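Local coordinates for protein putative antitoxin VapB45 (PDB 5AF3) that possibly serves as the antitoxin of a type II toxin-antitoxin pair in Mycobacterium tuberculosis, with VapC45 as its cognate toxin, at residues D182-V186 and P196-G200; H159-Q163 and I175-Q179; A23-L27 and I75-Y79; L11-V15 and A167-S173; L27-T33 and N82-R86. All coordinates share one frame. Numbering follows the deposited sequence.

In the fold
The five contacts illustrate how a small helical domain and a four-stranded antiparallel sheet are joined. Contacts 3 and 5, whose centres lie 7 Å apart, share L27 and set both helices of a putative helix-turn-helix against helix 72-86. Contacts 2 and 4 both use strand 172-176, and contact 1 continues that sheet through strands 185-187 and 197-198; the centres of contacts 1 and 2 are 11 Å apart. The helical and sheet parts meet where Y79 OH of contact 3 lies 2.7 Å from Y160 O of contact 2, probably hydrogen-bonded, and where A76 of contact 3 packs on A172 of contact 4. Contact 2 also reaches the second subunit.

Contact 1 (D182-V186 and P196-G200); sequences DANVV and PVFDG
D182 and A183 finish a short 3-10 turn, and the chain then swings into a strand that pairs with 196-200. A183 is the first residue to touch: its CB lies 3.7 Å from F198 CE1, while its O meets the edge of that ring, 3.6 Å from F198 CD1. A water bridges A183 O (2.7 Å) and G200 N (2.9 Å). N184 takes a left-handed backbone conformation (phi/psi 44/62), and its O accepts from D199 N at 2.9 Å; its side-chain OD1 binds R176 of the adjoining strand. V185, extended with chi1 t, forms an antiparallel non-hydrogen-bonded pair with F198 (CA to CA 4.5 Å). On their common face V185 CG2 is 4.1 Å from F198 CD1 (F198 chi1 m). V185 CG1 also reaches P196 CB, just before the strand, at 3.6 Å. A CA-H...O contact links V185 CA to V197 O at 3.1 Å. V186 makes the hydrogen-bonded pair with V197: V186 N to V197 O is 2.8 Å and V197 N to V186 O 2.9 Å. Both valines have chi1 m and meet on the opposite face, CG2 to CG2, at 3.6 Å. D199 turns its carboxylate to R191, in the connection between the strands, with which it forms a salt bridge. Two bridge pairs between consecutive strands, 185-187 and 197-198, make a short antiparallel beta hairpin at the edge of the four-stranded sheet.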
# COMPACT_ATOMS: atom_id res chain seq x y z
N ASP A 182 -6.77 10.87 -0.24
CA ASP A 182 -7.89 11.76 0.03
C ASP A 182 -9.12 11.08 0.67
O ASP A 182 -10.08 11.79 1.01
CB ASP A 182 -8.27 12.56 -1.23
CG ASP A 182 -7.19 13.57 -1.63
OD1 ASP A 182 -6.57 14.22 -0.75
OD2 ASP A 182 -6.97 13.70 -2.85
N ALA A 183 -9.08 9.77 0.91
CA ALA A 183 -10.12 9.14 1.76
C ALA A 183 -10.04 9.64 3.20
O ALA A 183 -10.98 9.43 3.98
CB ALA A 183 -10.03 7.59 1.75
N ASN A 184 -8.91 10.27 3.56
CA ASN A 184 -8.66 10.68 4.96
C ASN A 184 -9.05 9.64 5.99
O ASN A 184 -9.91 9.86 6.83
CB ASN A 184 -9.32 12.05 5.23
CG ASN A 184 -8.83 13.09 4.27
OD1 ASN A 184 -7.64 13.20 4.04
ND2 ASN A 184 -9.74 13.86 3.69
N VAL A 185 -8.38 8.50 5.91
CA VAL A 185 -8.59 7.40 6.82
C VAL A 185 -7.70 7.62 8.03
O VAL A 185 -6.50 7.96 7.88
CB VAL A 185 -8.32 6.05 6.14
CG1 VAL A 185 -8.21 4.92 7.14
CG2 VAL A 185 -9.45 5.81 5.07
N VAL A 186 -8.30 7.42 9.19
CA VAL A 186 -7.62 7.63 10.47
C VAL A 186 -7.69 6.45 11.42
O VAL A 186 -8.60 5.60 11.34
CB VAL A 186 -8.15 8.91 11.19
CG1 VAL A 186 -7.89 10.12 10.37
CG2 VAL A 186 -9.68 8.80 11.50
N PRO A 196 -9.03 1.42 11.19
CA PRO A 196 -9.10 2.49 10.20
C PRO A 196 -10.55 2.93 9.86
O PRO A 196 -11.37 2.10 9.47
CB PRO A 196 -8.44 1.86 8.97
CG PRO A 196 -7.48 0.87 9.55
CD PRO A 196 -8.22 0.27 10.72
N VAL A 197 -10.85 4.21 10.05
CA VAL A 197 -12.16 4.80 9.64
C VAL A 197 -11.97 5.96 8.72
O VAL A 197 -10.93 6.67 8.79
CB VAL A 197 -13.04 5.24 10.90
CG1 VAL A 197 -13.38 4.06 11.78
CG2 VAL A 197 -12.37 6.37 11.69
N PHE A 198 -12.95 6.17 7.84
CA PHE A 198 -13.07 7.39 7.09
C PHE A 198 -13.35 8.48 8.14
O PHE A 198 -14.35 8.42 8.86
CB PHE A 198 -14.24 7.29 6.10
CG PHE A 198 -13.99 6.30 4.98
CD1 PHE A 198 -13.25 6.68 3.86
CD2 PHE A 198 -14.56 5.02 5.02
CE1 PHE A 198 -13.06 5.77 2.76
CE2 PHE A 198 -14.35 4.10 3.97
CZ PHE A 198 -13.60 4.46 2.86
N ASP A 199 -12.43 9.45 8.27
CA ASP A 199 -12.59 10.54 9.27
C ASP A 199 -13.94 11.25 9.02
O ASP A 199 -14.61 11.69 9.97
CB ASP A 199 -11.44 11.54 9.10
CG ASP A 199 -11.41 12.61 10.20
OD1 ASP A 199 -11.77 12.30 11.36
OD2 ASP A 199 -10.97 13.73 9.86
N GLY A 200 -14.31 11.37 7.75
CA GLY A 200 -15.47 12.16 7.34
C GLY A 200 -16.83 11.55 7.66
O GLY A 200 -17.81 12.29 7.80
O HOH W 1 -13.02 10.74 5.22

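Contact 2 (H159-Q163 and I175-Q179); sequences HYLQQ and IRLPQ
This is a mixed polar and apolar contact between the C-terminal end of helix 155-161 and the end of strand 172-176, with Q163 as its centre. Q163 follows helix 155-161 in the chain, its N bonded to Y160 O (3.1 Å), and its CA is 5.0 Å from R176 CA. Its backbone O accepts from R176 N at 3.0 Å. With chi1 and chi2 both m, its side chain folds back so that NE2 donates to H159 O (2.9 Å) and OE1 receives R176 NH1 (2.9 Å). R176 extends t, t, t to reach it, and its NE binds N184. After R176 the chain enters a 3-10 turn at P178, whose CG packs 3.7 Å from Y160 CE1 and whose CB lies 4.1 Å from H159 NE2. H159 and Y160 both hydrogen-bond D237 of the second subunit, so this surface joins the dimer interface. Within the chain, Y79 and A83 of helix 72-86 pack against it, while strand 185-187 pairs with the strand beyond.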
# COMPACT_ATOMS: atom_id res chain seq x y z
N HIS A 159 6.56 14.95 7.07
CA HIS A 159 5.32 14.49 6.38
C HIS A 159 4.51 13.50 7.23
O HIS A 159 3.27 13.61 7.33
CB HIS A 159 5.66 13.91 5.00
CG HIS A 159 4.55 13.15 4.33
ND1 HIS A 159 3.34 13.72 3.98
CD2 HIS A 159 4.48 11.85 3.93
CE1 HIS A 159 2.58 12.82 3.39
NE2 HIS A 159 3.25 11.68 3.34
N TYR A 160 5.17 12.54 7.86
CA TYR A 160 4.44 11.64 8.73
C TYR A 160 4.03 12.24 10.08
O TYR A 160 2.95 11.93 10.59
CB TYR A 160 5.19 10.33 8.90
CG TYR A 160 5.28 9.67 7.54
CD1 TYR A 160 4.21 8.95 7.04
CD2 TYR A 160 6.41 9.86 6.72
CE1 TYR A 160 4.25 8.41 5.74
CE2 TYR A 160 6.47 9.34 5.43
CZ TYR A 160 5.39 8.61 4.95
OH TYR A 160 5.41 8.07 3.67
N LEU A 161 4.93 13.00 10.70
CA LEU A 161 4.64 13.65 11.98
C LEU A 161 3.42 14.54 11.91
O LEU A 161 2.69 14.61 12.87
CB LEU A 161 5.84 14.51 12.43
CG LEU A 161 7.14 13.72 12.64
CD1 LEU A 161 8.21 14.58 13.34
CD2 LEU A 161 6.96 12.43 13.40
N GLN A 162 3.23 15.22 10.77
CA GLN A 162 2.12 16.13 10.47
C GLN A 162 0.75 15.46 10.45
O GLN A 162 -0.28 16.15 10.52
CB GLN A 162 2.36 16.82 9.11
CG GLN A 162 3.30 18.00 9.20
CD GLN A 162 3.90 18.43 7.85
OE1 GLN A 162 3.72 17.77 6.81
NE2 GLN A 162 4.62 19.56 7.87
N GLN A 163 0.73 14.14 10.33
CA GLN A 163 -0.54 13.37 10.26
C GLN A 163 -1.21 13.16 11.63
O GLN A 163 -2.33 12.65 11.70
CB GLN A 163 -0.34 12.01 9.60
CG GLN A 163 0.35 12.03 8.21
CD GLN A 163 -0.30 13.01 7.28
OE1 GLN A 163 -1.52 13.09 7.21
NE2 GLN A 163 0.51 13.78 6.57
N ILE A 175 -4.47 9.60 14.23
CA ILE A 175 -3.41 9.52 13.22
C ILE A 175 -4.06 9.29 11.85
O ILE A 175 -4.77 8.30 11.68
CB ILE A 175 -2.43 8.35 13.49
CG1 ILE A 175 -1.83 8.37 14.92
CG2 ILE A 175 -1.30 8.28 12.39
CD1 ILE A 175 -1.39 6.99 15.41
N ARG A 176 -3.79 10.18 10.91
CA ARG A 176 -4.25 10.04 9.54
C ARG A 176 -3.26 9.15 8.79
O ARG A 176 -2.04 9.37 8.88
CB ARG A 176 -4.33 11.39 8.87
CG ARG A 176 -4.71 11.33 7.39
CD ARG A 176 -4.89 12.69 6.80
NE ARG A 176 -5.21 12.59 5.38
CZ ARG A 176 -4.29 12.46 4.43
NH1 ARG A 176 -3.00 12.42 4.76
NH2 ARG A 176 -4.65 12.37 3.14
N LEU A 177 -3.78 8.17 8.05
CA LEU A 177 -2.92 7.17 7.34
C LEU A 177 -2.80 7.62 5.87
O LEU A 177 -3.78 7.55 5.11
CB LEU A 177 -3.49 5.74 7.50
CG LEU A 177 -3.73 5.27 8.94
CD1 LEU A 177 -4.37 3.94 8.97
CD2 LEU A 177 -2.41 5.23 9.76
N PRO A 178 -1.64 8.22 5.50
CA PRO A 178 -1.55 8.91 4.19
C PRO A 178 -1.60 7.94 3.01
O PRO A 178 -1.83 8.39 1.89
CB PRO A 178 -0.21 9.66 4.26
CG PRO A 178 0.61 8.88 5.24
CD PRO A 178 -0.38 8.32 6.26
N GLN A 179 -1.44 6.66 3.28
CA GLN A 179 -1.53 5.63 2.22
C GLN A 179 -2.95 5.53 1.67
O GLN A 179 -3.13 5.03 0.55
CB GLN A 179 -1.04 4.25 2.67
CG GLN A 179 -1.90 3.49 3.69
CD GLN A 179 -1.44 3.68 5.14
OE1 GLN A 179 -1.50 2.73 5.94
NE2 GLN A 179 -0.98 4.88 5.47

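Contact 3 (A23-L27 and I75-Y79)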
# COMPACT_ATOMS: atom_id res chain seq x y z
N ALA A 23 -1.58 -3.90 13.53
CA ALA A 23 -0.73 -2.71 13.50
C ALA A 23 0.22 -2.75 12.32
O ALA A 23 0.50 -1.74 11.69
CB ALA A 23 0.02 -2.56 14.83
N SER A 24 0.68 -3.96 11.98
CA SER A 24 1.56 -4.12 10.82
C SER A 24 0.85 -3.65 9.54
O SER A 24 1.45 -3.00 8.70
CB SER A 24 2.00 -5.59 10.71
OG SER A 24 2.45 -5.87 9.40
N ARG A 25 -0.44 -3.97 9.41
CA ARG A 25 -1.21 -3.61 8.21
C ARG A 25 -1.48 -2.11 8.16
O ARG A 25 -1.20 -1.44 7.16
CB ARG A 25 -2.53 -4.38 8.17
CG ARG A 25 -2.38 -5.86 8.05
CD ARG A 25 -3.73 -6.50 7.91
NE ARG A 25 -3.89 -7.51 8.95
CZ ARG A 25 -4.88 -7.54 9.85
NH1 ARG A 25 -5.85 -6.62 9.81
NH2 ARG A 25 -4.90 -8.51 10.76
N TYR A 26 -1.97 -1.58 9.29
CA TYR A 26 -2.32 -0.16 9.34
C TYR A 26 -1.13 0.79 9.17
O TYR A 26 -1.27 1.82 8.53
CB TYR A 26 -3.07 0.17 10.63
CG TYR A 26 -4.22 -0.74 11.01
CD1 TYR A 26 -4.96 -1.46 10.04
CD2 TYR A 26 -4.56 -0.91 12.35
CE1 TYR A 26 -6.03 -2.31 10.43
CE2 TYR A 26 -5.61 -1.75 12.72
CZ TYR A 26 -6.33 -2.43 11.75
OH TYR A 26 -7.37 -3.24 12.18
N LEU A 27 0.01 0.44 9.78
CA LEU A 27 1.25 1.23 9.73
C LEU A 27 2.15 0.91 8.53
O LEU A 27 3.05 1.70 8.20
CB LEU A 27 2.05 1.04 11.02
CG LEU A 27 1.34 1.39 12.34
CD1 LEU A 27 2.44 1.46 13.42
CD2 LEU A 27 0.52 2.64 12.26
N ILE A 75 0.61 2.41 19.37
CA ILE A 75 0.56 2.45 17.90
C ILE A 75 1.08 3.80 17.35
O ILE A 75 1.66 3.86 16.26
CB ILE A 75 -0.83 2.05 17.29
CG1 ILE A 75 -0.58 1.40 15.91
CG2 ILE A 75 -1.76 3.24 17.17
CD1 ILE A 75 -1.82 0.80 15.28
N ALA A 76 0.89 4.86 18.13
CA ALA A 76 1.33 6.20 17.73
C ALA A 76 2.87 6.21 17.76
O ALA A 76 3.50 6.70 16.82
CB ALA A 76 0.75 7.27 18.73
N GLU A 77 3.44 5.64 18.82
CA GLU A 77 4.91 5.49 18.94
C GLU A 77 5.45 4.60 17.79
O GLU A 77 6.45 4.93 17.13
CB GLU A 77 5.25 4.91 20.31
CG GLU A 77 4.88 5.90 21.45
CD GLU A 77 4.95 5.31 22.84
OE1 GLU A 77 4.78 4.07 22.97
OE2 GLU A 77 5.21 6.11 23.79
N ALA A 78 4.76 3.51 17.50
CA ALA A 78 5.15 2.62 16.38
C ALA A 78 5.06 3.35 15.03
O ALA A 78 5.92 3.16 14.16
CB ALA A 78 4.29 1.32 16.36
N TYR A 79 4.04 4.19 14.87
CA TYR A 79 3.85 4.96 13.67
C TYR A 79 5.03 5.90 13.44
O TYR A 79 5.59 5.96 12.33
CB TYR A 79 2.54 5.73 13.71
CG TYR A 79 2.38 6.74 12.60
CD1 TYR A 79 1.95 6.35 11.32
CD2 TYR A 79 2.64 8.09 12.83
CE1 TYR A 79 1.79 7.28 10.32
CE2 TYR A 79 2.47 9.01 11.86
CZ TYR A 79 2.08 8.61 10.59
OH TYR A 79 1.93 9.59 9.64
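L27 shows how one leucine can carry a helix-helix crossing. With chi1 m and chi2 t, it sends CD1 onto the backbone and the A78 side chain of helix 72-86: 3.5 Å from A78 CB, 3.5 Å from Y79 N and 3.8 Å from I75 O. Its other methyl, CD2, rests 4.0 Å from Y79 CB and lies at the edge of the Y79 ring. I75 replies from the opposing helix. With chi1 t (-150°) and chi2 t, its CG1 touches L27 CD1 at 3.9 Å, and its CD1 continues to A23 CB, also at 3.9 Å, and to the edge of the Y26 ring, with CD2 of Y26 4.4 Å away. A23 and L27, one turn apart on their helix, thus both touch the I75 side chain, at CD1 and CG1 respectively. The two short alanine side chains, A23 and A78, receive the ends of I75 and L27 respectively, a purely apolar packing with no hydrogen bond across it. The local axes come within 10.7 Å and cross at -50°, with L27 and Y79 the nearest CA pair at 6.0 Å. Y79, with chi1 t, directs its ring past the contact, and its OH bonds Y160 O. Both helices belong to the putative DNA-binding helix-turn-helix domain. L34 of helix 31-38 packs on A23 and A78, Y18 of strand 18-19 touches Y26 and I75, and A76 and Y79 meet strand 172-176.

Contact 4 (L11-V15 and A167-S173); sequences LRFDV and ADDNLAS
R12 lays one face of its guanidinium over A167, with NH1 3.2 Å from A167 CB, and turns the edge of the group to polar atoms of the turn that carries that alanine and of the strand that follows it. Its chi angles run m, t, m, with chi4 at 164°. NH1 donates to A172 O (3.2 Å) and to D169 OD1 (3.1 Å), the latter as part of a salt bridge between the two side chains. The receiving loop is tightly organised: a type I beta turn runs from A167 to N170, with N170 N bonded to A167 O at 3.0 Å, and A167 N bonds L171 O at 2.9 Å. D169, in its p rotamer, also accepts from L171 N through OD1 at 3.1 Å, closing an Asx turn, so a single oxygen serves both the turn and the arginine. N170 takes positive phi (63/18) and the chain then extends through L171. F13, chi1 m, adds an apolar touch: the edge of its ring meets L171, CZ to CD1, at 3.8 Å. Segment 11-15 itself has no regular secondary structure, and the closest CA pair, R12 and S173, is 7.5 Å apart. In the fold, the N-terminal loop thus meets the hairpin turn between strands 164-166 and 172-176. The R12 backbone also bonds V73 at the start of helix 72-86, whose F72 packs on both R12 and A172.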
# COMPACT_ATOMS: atom_id res chain seq x y z
N LEU A 11 -8.94 6.79 26.67
CA LEU A 11 -9.01 5.52 25.85
C LEU A 11 -7.64 5.04 25.30
O LEU A 11 -7.54 3.97 24.68
CB LEU A 11 -10.01 5.66 24.68
CG LEU A 11 -11.10 6.74 24.69
CD1 LEU A 11 -10.45 8.08 24.27
CD2 LEU A 11 -12.29 6.39 23.78
N ARG A 12 -6.59 5.83 25.55
CA ARG A 12 -5.32 5.73 24.81
C ARG A 12 -4.16 5.00 25.48
O ARG A 12 -3.17 4.69 24.82
CB ARG A 12 -4.84 7.14 24.44
CG ARG A 12 -5.79 7.92 23.55
CD ARG A 12 -5.31 9.34 23.41
NE ARG A 12 -5.38 10.02 24.70
CZ ARG A 12 -4.77 11.16 25.01
NH1 ARG A 12 -3.99 11.78 24.15
NH2 ARG A 12 -4.96 11.68 26.21
N PHE A 13 -4.26 4.70 26.78
CA PHE A 13 -3.10 4.21 27.54
C PHE A 13 -3.20 2.81 28.14
O PHE A 13 -2.22 2.05 28.13
CB PHE A 13 -2.69 5.23 28.65
CG PHE A 13 -2.44 6.59 28.13
CD1 PHE A 13 -1.20 6.93 27.61
CD2 PHE A 13 -3.47 7.53 28.08
CE1 PHE A 13 -0.98 8.19 27.08
CE2 PHE A 13 -3.26 8.80 27.56
CZ PHE A 13 -2.01 9.13 27.05
N ASP A 14 -4.37 2.46 28.66
CA ASP A 14 -4.48 1.29 29.55
C ASP A 14 -5.07 0.04 28.90
O ASP A 14 -4.95 -1.06 29.45
CB ASP A 14 -5.25 1.64 30.84
CG ASP A 14 -4.80 2.97 31.47
OD1 ASP A 14 -3.59 3.28 31.42
OD2 ASP A 14 -5.66 3.69 32.02
N VAL A 15 -5.71 0.21 27.74
CA VAL A 15 -6.37 -0.89 27.04
C VAL A 15 -5.68 -1.28 25.70
O VAL A 15 -5.68 -0.48 24.75
CB VAL A 15 -7.93 -0.62 26.89
CG1 VAL A 15 -8.26 0.90 26.93
CG2 VAL A 15 -8.52 -1.27 25.63
N ALA A 167 -4.53 15.39 21.80
CA ALA A 167 -5.56 15.61 22.82
C ALA A 167 -5.15 16.74 23.75
O ALA A 167 -4.15 17.44 23.48
CB ALA A 167 -5.82 14.31 23.60
N ASP A 168 -5.93 16.94 24.83
CA ASP A 168 -5.69 18.01 25.80
C ASP A 168 -4.28 17.92 26.38
O ASP A 168 -3.61 18.94 26.58
CB ASP A 168 -6.71 17.95 26.95
CG ASP A 168 -7.83 18.98 26.78
OD1 ASP A 168 -7.87 19.66 25.73
OD2 ASP A 168 -8.68 19.11 27.71
N ASP A 169 -3.85 16.69 26.62
CA ASP A 169 -2.58 16.41 27.25
C ASP A 169 -1.38 16.54 26.29
O ASP A 169 -0.27 16.18 26.66
CB ASP A 169 -2.62 15.01 27.84
CG ASP A 169 -3.04 13.98 26.83
OD1 ASP A 169 -3.11 14.31 25.61
OD2 ASP A 169 -3.27 12.83 27.25
N ASN A 170 -1.61 17.04 25.07
CA ASN A 170 -0.53 17.15 24.05
C ASN A 170 0.07 15.81 23.61
O ASN A 170 1.20 15.78 23.11
CB ASN A 170 0.62 18.03 24.56
CG ASN A 170 0.20 19.45 24.83
OD1 ASN A 170 0.22 19.89 25.97
ND2 ASN A 170 -0.21 20.17 23.78
N LEU A 171 -0.64 14.71 23.86
CA LEU A 171 -0.28 13.40 23.27
C LEU A 171 -1.27 13.01 22.19
O LEU A 171 -2.44 13.42 22.24
CB LEU A 171 -0.19 12.32 24.33
CG LEU A 171 0.95 12.50 25.36
CD1 LEU A 171 0.91 11.39 26.33
CD2 LEU A 171 2.32 12.46 24.64
N ALA A 172 -0.80 12.23 21.20
CA ALA A 172 -1.62 11.79 20.07
C ALA A 172 -3.04 11.29 20.46
O ALA A 172 -3.22 10.46 21.35
CB ALA A 172 -0.89 10.68 19.30
N SER A 173 -4.02 11.77 19.71
CA SER A 173 -5.38 11.31 19.86
C SER A 173 -5.93 10.75 18.53
O SER A 173 -7.00 10.12 18.51
CB SER A 173 -6.22 12.47 20.33
OG SER A 173 -6.16 13.52 19.39

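Contact 5 (L27-T33 and N82-R86)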
# COMPACT_ATOMS: atom_id res chain seq x y z
N LEU A 27 0.01 0.44 9.78
CA LEU A 27 1.25 1.23 9.73
C LEU A 27 2.15 0.91 8.53
O LEU A 27 3.05 1.70 8.20
CB LEU A 27 2.05 1.04 11.02
CG LEU A 27 1.34 1.39 12.34
CD1 LEU A 27 2.44 1.46 13.42
CD2 LEU A 27 0.52 2.64 12.26
N VAL A 28 1.88 -0.22 7.88
CA VAL A 28 2.71 -0.71 6.75
C VAL A 28 4.17 -0.91 7.22
O VAL A 28 5.11 -0.20 6.80
CB VAL A 28 2.65 0.20 5.49
CG1 VAL A 28 3.24 -0.53 4.27
CG2 VAL A 28 1.22 0.64 5.20
N VAL A 29 4.31 -1.84 8.15
CA VAL A 29 5.57 -2.18 8.79
C VAL A 29 5.51 -3.67 9.01
O VAL A 29 4.43 -4.20 9.32
CB VAL A 29 5.79 -1.44 10.14
CG1 VAL A 29 4.68 -1.75 11.11
CG2 VAL A 29 7.17 -1.81 10.78
N PRO A 30 6.64 -4.39 8.80
CA PRO A 30 6.62 -5.83 9.04
C PRO A 30 6.23 -6.20 10.44
O PRO A 30 6.68 -5.56 11.42
CB PRO A 30 8.07 -6.27 8.68
CG PRO A 30 8.52 -5.25 7.72
CD PRO A 30 7.94 -3.94 8.29
N ARG A 31 5.35 -7.19 10.57
CA ARG A 31 5.00 -7.66 11.88
C ARG A 31 6.22 -8.04 12.76
O ARG A 31 6.20 -7.84 13.97
CB ARG A 31 4.02 -8.83 11.79
CG ARG A 31 3.44 -9.20 13.14
CD ARG A 31 3.30 -10.71 13.25
NE ARG A 31 3.29 -11.13 14.66
CZ ARG A 31 2.20 -11.26 15.40
NH1 ARG A 31 1.00 -11.03 14.87
NH2 ARG A 31 2.31 -11.62 16.67
N ALA A 32 7.26 -8.62 12.16
CA ALA A 32 8.41 -9.04 12.97
C ALA A 32 9.11 -7.82 13.56
O ALA A 32 9.63 -7.86 14.69
CB ALA A 32 9.40 -9.93 12.14
N THR A 33 9.11 -6.72 12.80
CA THR A 33 9.70 -5.47 13.25
C THR A 33 8.94 -4.96 14.48
O THR A 33 9.54 -4.58 15.48
CB THR A 33 9.73 -4.46 12.08
OG1 THR A 33 10.59 -5.00 11.05
CG2 THR A 33 10.27 -3.12 12.48
N ASN A 82 8.21 4.03 12.67
CA ASN A 82 8.17 3.59 11.27
C ASN A 82 8.51 4.69 10.28
O ASN A 82 9.10 4.42 9.21
CB ASN A 82 6.82 2.96 10.93
CG ASN A 82 6.88 2.13 9.64
OD1 ASN A 82 7.89 1.48 9.36
ND2 ASN A 82 5.82 2.19 8.85
N ALA A 83 8.14 5.92 10.63
CA ALA A 83 8.46 7.07 9.82
C ALA A 83 9.97 7.26 9.87
O ALA A 83 10.59 7.61 8.85
CB ALA A 83 7.76 8.33 10.33
N PHE A 84 10.56 7.03 11.06
CA PHE A 84 12.03 7.08 11.19
C PHE A 84 12.68 5.99 10.29
O PHE A 84 13.64 6.28 9.54
CB PHE A 84 12.50 6.89 12.66
CG PHE A 84 12.14 8.02 13.59
CD1 PHE A 84 11.50 9.18 13.14
CD2 PHE A 84 12.45 7.90 14.95
CE1 PHE A 84 11.16 10.19 14.05
CE2 PHE A 84 12.12 8.91 15.86
CZ PHE A 84 11.47 10.03 15.41
N ARG A 85 12.12 4.80 10.32
CA ARG A 85 12.64 3.65 9.57
C ARG A 85 12.57 3.92 8.07
O ARG A 85 13.54 3.71 7.36
CB ARG A 85 11.82 2.40 9.88
CG ARG A 85 12.34 1.12 9.22
CD ARG A 85 11.49 -0.07 9.60
NE ARG A 85 10.24 -0.03 8.87
CZ ARG A 85 9.92 -0.83 7.85
NH1 ARG A 85 10.75 -1.79 7.45
NH2 ARG A 85 8.75 -0.68 7.27
N ARG A 86 11.42 4.42 7.61
CA ARG A 86 11.24 4.84 6.22
C ARG A 86 12.28 5.85 5.75
O ARG A 86 12.71 5.82 4.59
CB ARG A 86 9.84 5.46 6.05
CG ARG A 86 9.39 5.68 4.62
CD ARG A 86 7.93 6.21 4.62
NE ARG A 86 6.97 5.24 5.14
CZ ARG A 86 6.25 5.36 6.26
NH1 ARG A 86 6.37 6.41 7.08
NH2 ARG A 86 5.41 4.40 6.60
O HOH W 2 6.33 1.69 5.72
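The turn of the putative DNA-binding helix-turn-helix is held here against the last turn of helix 72-86. Helix 20-27 ends in a Schellman motif: V28, with positive phi, is its C-prime residue, V29 N returning to S24 O and V28 N to R25 O. P30 then stands at the N-cap position of helix 31-38. Across from this turn, N82, with chi1 t, sends ND2 to V28 O in a hydrogen bond of 3.2 Å, and a water repeats the link, 2.5 Å from V28 O and 3.2 Å from N82 ND2. The other end of the same amide works within its own helix, where N82 OD1 accepts from R85 NE at 2.8 Å and R85 NH2 at 3.1 Å. Held this way, the R85 guanidinium offers one face to the turn: its NH2 lies 3.5 Å from P30 CD and 4.0 Å from V29 CG2. V29 CG2 also approaches N82 OD1 at 3.7 Å, and T33 CG2 reaches R85 CD at 4.4 Å. R86, on the same helical turn, makes a cation-pi contact with Y160. The nearest backbone approach is V29 to N82, CA to CA 6.8 Å. The chemistry suggests that N82 fixes this joint through both ends of its amide: the nitrogen satisfies a turn carbonyl, while the oxygen orients an arginine whose flat face then packs on apolar side chains.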